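Local coordinates for uncharacterized protein (Bacteroides ovatus, PDB 3NQK) that is of unknown function but probably combines an E-set-like N-terminal domain with a BT_3044-like C-terminal domain rich in antiparallel strands, at residues L83-K92 against N115-V126. Residues are numbered along the deposited sequence; the frame is centred on the assembly and turned at random.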
loop_
_atom_site.group_PDB
_atom_site.type_symbol
_atom_site.label_atom_id
_atom_site.label_comp_id
_atom_site.label_asym_id
_atom_site.label_seq_id
_atom_site.Cartn_x
_atom_site.Cartn_y
_atom_site.Cartn_z
ATOM N N LEU A 83 -25.331 -1.039 23.216
ATOM C CA LEU A 83 -24.073 -1.600 22.710
ATOM C C LEU A 83 -24.220 -2.209 21.303
ATOM O O LEU A 83 -23.255 -2.714 20.747
ATOM C CB LEU A 83 -23.558 -2.686 23.645
ATOM C CG LEU A 83 -23.291 -2.345 25.106
ATOM C CD1 LEU A 83 -22.804 -3.607 25.853
ATOM C CD2 LEU A 83 -22.284 -1.225 25.234
ATOM N N TRP A 84 -25.424 -2.174 20.748
ATOM C CA TRP A 84 -25.700 -2.833 19.460
ATOM C C TRP A 84 -25.033 -2.159 18.284
ATOM O O TRP A 84 -24.845 -0.947 18.262
ATOM C CB TRP A 84 -27.202 -2.854 19.187
ATOM C CG TRP A 84 -27.933 -3.934 19.837
ATOM C CD1 TRP A 84 -27.659 -4.497 21.045
ATOM C CD2 TRP A 84 -29.155 -4.507 19.396
ATOM N NE1 TRP A 84 -28.600 -5.431 21.352
ATOM C CE2 TRP A 84 -29.541 -5.454 20.360
ATOM C CE3 TRP A 84 -29.955 -4.334 18.254
ATOM C CZ2 TRP A 84 -30.687 -6.241 20.222
ATOM C CZ3 TRP A 84 -31.092 -5.121 18.110
ATOM C CH2 TRP A 84 -31.445 -6.064 19.087
ATOM N N TYR A 85 -24.734 -2.952 17.276
ATOM C CA TYR A 85 -24.292 -2.431 16.015
ATOM C C TYR A 85 -25.517 -1.939 15.241
ATOM O O TYR A 85 -26.620 -2.440 15.434
ATOM C CB TYR A 85 -23.582 -3.509 15.226
ATOM C CG TYR A 85 -22.301 -3.971 15.847
ATOM C CD1 TYR A 85 -21.197 -3.149 15.877
ATOM C CD2 TYR A 85 -22.177 -5.253 16.364
ATOM C CE1 TYR A 85 -20.001 -3.570 16.434
ATOM C CE2 TYR A 85 -20.979 -5.691 16.913
ATOM C CZ TYR A 85 -19.894 -4.838 16.942
ATOM O OH TYR A 85 -18.698 -5.257 17.473
ATOM N N THR A 86 -25.321 -0.957 14.382
ATOM C CA THR A 86 -26.412 -0.417 13.622
ATOM C C THR A 86 -26.134 -0.537 12.137
ATOM O O THR A 86 -25.066 -0.199 11.677
ATOM C CB THR A 86 -26.639 1.011 13.979
ATOM O OG1 THR A 86 -26.904 1.103 15.383
ATOM C CG2 THR A 86 -27.828 1.589 13.185
ATOM N N GLU A 87 -27.104 -1.064 11.398
ATOM C CA GLU A 87 -26.938 -1.272 9.976
ATOM C C GLU A 87 -26.695 0.048 9.297
ATOM O O GLU A 87 -27.395 0.991 9.536
ATOM C CB GLU A 87 -28.167 -1.943 9.389
ATOM C CG GLU A 87 -28.047 -2.230 7.897
ATOM C CD GLU A 87 -29.305 -2.842 7.313
ATOM O OE1 GLU A 87 -30.095 -3.437 8.081
ATOM O OE2 GLU A 87 -29.487 -2.751 6.083
HETATM N N MSE A 88 -25.659 0.115 8.476
HETATM C CA MSE A 88 -25.346 1.342 7.778
HETATM C C MSE A 88 -26.498 1.778 6.884
HETATM O O MSE A 88 -27.193 0.945 6.277
HETATM C CB MSE A 88 -24.101 1.179 6.952
HETATM C CG MSE A 88 -23.594 2.461 6.411
HETATM SE SE MSE A 88 -21.725 2.378 6.163
HETATM C CE MSE A 88 -21.373 4.221 5.700
ATOM N N GLU A 89 -26.685 3.090 6.797
ATOM C CA GLU A 89 -27.810 3.671 6.067
ATOM C C GLU A 89 -27.609 3.497 4.572
ATOM O O GLU A 89 -26.496 3.610 4.082
ATOM C CB GLU A 89 -27.952 5.174 6.425
ATOM C CG GLU A 89 -28.264 5.449 7.929
ATOM C CD GLU A 89 -28.076 6.941 8.335
ATOM O OE1 GLU A 89 -26.964 7.506 8.105
ATOM O OE2 GLU A 89 -29.017 7.511 8.940
ATOM N N GLU A 90 -28.693 3.246 3.847
ATOM C CA GLU A 90 -28.612 3.013 2.392
ATOM C C GLU A 90 -28.103 4.228 1.610
ATOM O O GLU A 90 -27.532 4.081 0.540
ATOM C CB GLU A 90 -29.969 2.576 1.843
ATOM C CG GLU A 90 -30.457 1.225 2.414
ATOM C CD GLU A 90 -31.776 0.741 1.789
ATOM O OE1 GLU A 90 -32.267 1.391 0.831
ATOM O OE2 GLU A 90 -32.312 -0.291 2.262
ATOM N N ASP A 91 -28.295 5.417 2.155
ATOM C CA ASP A 91 -27.856 6.633 1.480
ATOM C C ASP A 91 -26.350 6.872 1.650
ATOM O O ASP A 91 -25.793 7.766 1.021
ATOM C CB ASP A 91 -28.662 7.860 1.983
ATOM C CG ASP A 91 -28.380 8.207 3.474
ATOM O OD1 ASP A 91 -27.271 8.708 3.785
ATOM O OD2 ASP A 91 -29.314 8.070 4.304
ATOM N N LYS A 92 -25.691 6.038 2.465
ATOM C CA LYS A 92 -24.279 6.247 2.800
ATOM C C LYS A 92 -23.294 5.349 2.020
ATOM O O LYS A 92 -22.073 5.512 2.158
ATOM C CB LYS A 92 -24.055 6.041 4.313
ATOM C CG LYS A 92 -24.789 7.074 5.247
ATOM C CD LYS A 92 -24.205 8.516 5.125
ATOM C CE LYS A 92 -24.800 9.485 6.197
ATOM N NZ LYS A 92 -26.280 9.712 6.042
ATOM N N ASN A 115 -20.367 7.543 0.920
ATOM C CA ASN A 115 -20.600 8.975 1.051
ATOM C C ASN A 115 -20.786 9.283 2.532
ATOM O O ASN A 115 -21.884 9.128 3.087
ATOM C CB ASN A 115 -21.833 9.408 0.267
ATOM C CG ASN A 115 -22.133 10.899 0.433
ATOM O OD1 ASN A 115 -21.270 11.749 0.194
ATOM N ND2 ASN A 115 -23.352 11.216 0.862
ATOM N N LEU A 116 -19.710 9.701 3.175
ATOM C CA LEU A 116 -19.689 9.829 4.628
ATOM C C LEU A 116 -20.187 11.183 5.139
ATOM O O LEU A 116 -20.295 11.384 6.340
ATOM C CB LEU A 116 -18.265 9.572 5.145
ATOM C CG LEU A 116 -17.692 8.190 4.828
ATOM C CD1 LEU A 116 -16.225 8.092 5.244
ATOM C CD2 LEU A 116 -18.499 7.127 5.506
ATOM N N GLN A 117 -20.512 12.097 4.238
ATOM C CA GLN A 117 -20.921 13.440 4.650
ATOM C C GLN A 117 -22.046 13.395 5.674
ATOM O O GLN A 117 -23.061 12.732 5.465
ATOM C CB GLN A 117 -21.357 14.265 3.449
ATOM C CG GLN A 117 -21.510 15.762 3.760
ATOM C CD GLN A 117 -21.779 16.577 2.532
ATOM O OE1 GLN A 117 -21.316 16.245 1.433
ATOM N NE2 GLN A 117 -22.530 17.658 2.696
ATOM N N ASP A 118 -21.848 14.100 6.792
ATOM C CA ASP A 118 -22.855 14.187 7.869
ATOM C C ASP A 118 -23.061 12.862 8.612
ATOM O O ASP A 118 -24.036 12.703 9.317
ATOM C CB ASP A 118 -24.212 14.690 7.318
ATOM C CG ASP A 118 -24.123 16.108 6.716
ATOM O OD1 ASP A 118 -23.516 16.992 7.358
ATOM O OD2 ASP A 118 -24.692 16.337 5.612
ATOM N N ILE A 119 -22.156 11.909 8.435
ATOM C CA ILE A 119 -22.265 10.642 9.160
ATOM C C ILE A 119 -22.234 10.955 10.661
ATOM O O ILE A 119 -21.476 11.810 11.109
ATOM C CB ILE A 119 -21.107 9.648 8.792
ATOM C CG1 ILE A 119 -21.382 8.243 9.339
ATOM C CG2 ILE A 119 -19.793 10.141 9.327
ATOM C CD1 ILE A 119 -22.458 7.523 8.645
ATOM N N ASP A 120 -23.120 10.324 11.411
ATOM C CA ASP A 120 -23.171 10.513 12.846
ATOM C C ASP A 120 -22.488 9.355 13.503
ATOM O O ASP A 120 -23.036 8.274 13.571
ATOM C CB ASP A 120 -24.628 10.591 13.317
ATOM C CG ASP A 120 -24.745 10.838 14.803
ATOM O OD1 ASP A 120 -23.705 10.821 15.497
ATOM O OD2 ASP A 120 -25.869 11.071 15.276
HETATM N N MSE A 121 -21.295 9.578 14.023
HETATM C CA MSE A 121 -20.516 8.474 14.594
HETATM C C MSE A 121 -20.873 8.164 16.006
HETATM O O MSE A 121 -20.107 7.522 16.708
HETATM C CB MSE A 121 -19.045 8.762 14.503
HETATM C CG MSE A 121 -18.545 8.836 13.098
HETATM SE SE MSE A 121 -18.957 7.248 12.085
HETATM C CE MSE A 121 -18.312 5.892 13.356
ATOM N N LEU A 122 -22.042 8.592 16.442
ATOM C CA LEU A 122 -22.560 8.119 17.700
ATOM C C LEU A 122 -22.838 6.612 17.554
ATOM O O LEU A 122 -22.758 5.859 18.521
ATOM C CB LEU A 122 -23.846 8.873 18.100
ATOM C CG LEU A 122 -24.599 8.252 19.295
ATOM C CD1 LEU A 122 -25.447 9.253 20.013
ATOM C CD2 LEU A 122 -25.443 7.080 18.829
ATOM N N GLU A 123 -23.148 6.185 16.326
ATOM C CA GLU A 123 -23.497 4.804 16.062
ATOM C C GLU A 123 -22.265 3.997 15.691
ATOM O O GLU A 123 -21.304 4.533 15.099
ATOM C CB GLU A 123 -24.518 4.714 14.913
ATOM C CG GLU A 123 -25.790 5.598 15.085
ATOM C CD GLU A 123 -26.792 5.044 16.098
ATOM O OE1 GLU A 123 -26.763 3.827 16.382
ATOM O OE2 GLU A 123 -27.630 5.832 16.581
ATOM N N LYS A 124 -22.270 2.718 16.091
ATOM C CA LYS A 124 -21.284 1.758 15.632
ATOM C C LYS A 124 -21.802 1.153 14.319
ATOM O O LYS A 124 -22.524 0.148 14.321
ATOM C CB LYS A 124 -21.060 0.660 16.683
ATOM C CG LYS A 124 -20.340 1.147 17.949
ATOM C CD LYS A 124 -19.849 -0.027 18.841
ATOM C CE LYS A 124 -21.013 -0.844 19.410
ATOM N NZ LYS A 124 -20.572 -1.769 20.511
ATOM N N TRP A 125 -21.459 1.791 13.207
ATOM C CA TRP A 125 -21.996 1.402 11.897
ATOM C C TRP A 125 -21.394 0.111 11.384
ATOM O O TRP A 125 -20.186 -0.109 11.478
ATOM C CB TRP A 125 -21.745 2.500 10.883
ATOM C CG TRP A 125 -22.394 3.796 11.226
ATOM C CD1 TRP A 125 -21.779 4.924 11.637
ATOM C CD2 TRP A 125 -23.794 4.090 11.192
ATOM N NE1 TRP A 125 -22.696 5.917 11.830
ATOM C CE2 TRP A 125 -23.944 5.421 11.583
ATOM C CE3 TRP A 125 -24.925 3.363 10.837
ATOM C CZ2 TRP A 125 -25.179 6.037 11.657
ATOM C CZ3 TRP A 125 -26.144 3.967 10.916
ATOM C CH2 TRP A 125 -26.266 5.297 11.317
ATOM N N VAL A 126 -22.241 -0.738 10.823
ATOM C CA VAL A 126 -21.792 -1.977 10.225
ATOM C C VAL A 126 -22.525 -2.229 8.923
ATOM O O VAL A 126 -23.725 -1.980 8.814
ATOM C CB VAL A 126 -21.984 -3.150 11.169
ATOM C CG1 VAL A 126 -21.633 -4.456 10.479
ATOM C CG2 VAL A 126 -21.122 -2.950 12.423
HETATM O O HOH W 1 -24.514 1.554 17.578
HETATM O O HOH W 2 -25.511 9.200 10.247
#
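Thr86 and Trp125 lie side by side on one face of a short parallel bridge, Thr86 CG2 3.7 Å from Trp125 CZ3. The backbones are tied by Thr86 N to Lys124 O, Val126 N to Thr86 O and Met88 N to Val126 O. Ile119 CD1 lies over one face of the indole and Glu123 CB over the opposite face, both displaced toward the rim; NE1 donates to Asp120 O. With OG1 anti to its carbonyl carbon (chi1 -58°), Thr86 reaches Glu123 OE1 at 2.9 Å. At the start of segment 83-92, Lys124 NZ donates to Leu83 O and makes an off-centre cation-pi contact with Tyr85, whose hydroxyl bonds Asp24. At the other end Asn115 N donates to Lys92 O (2.9 Å). Bends at chi2 and chi4 lay Lys92 CD and CE along Ile119 CD1 and bring NZ to salt bridges within its segment, with Asp91 OD1 (syn lone pair) and Glu89 OE1 (above the carboxylate plane). Replacing Lys92 with an alanine would probably leave both carboxylates without their shared cation and Ile119 CD1 without its aliphatic neighbour. Backbone bonds thus set 86-87 beside strand 125-133, which also pairs with 57-63 and 149-157, while charged groups secure both ends.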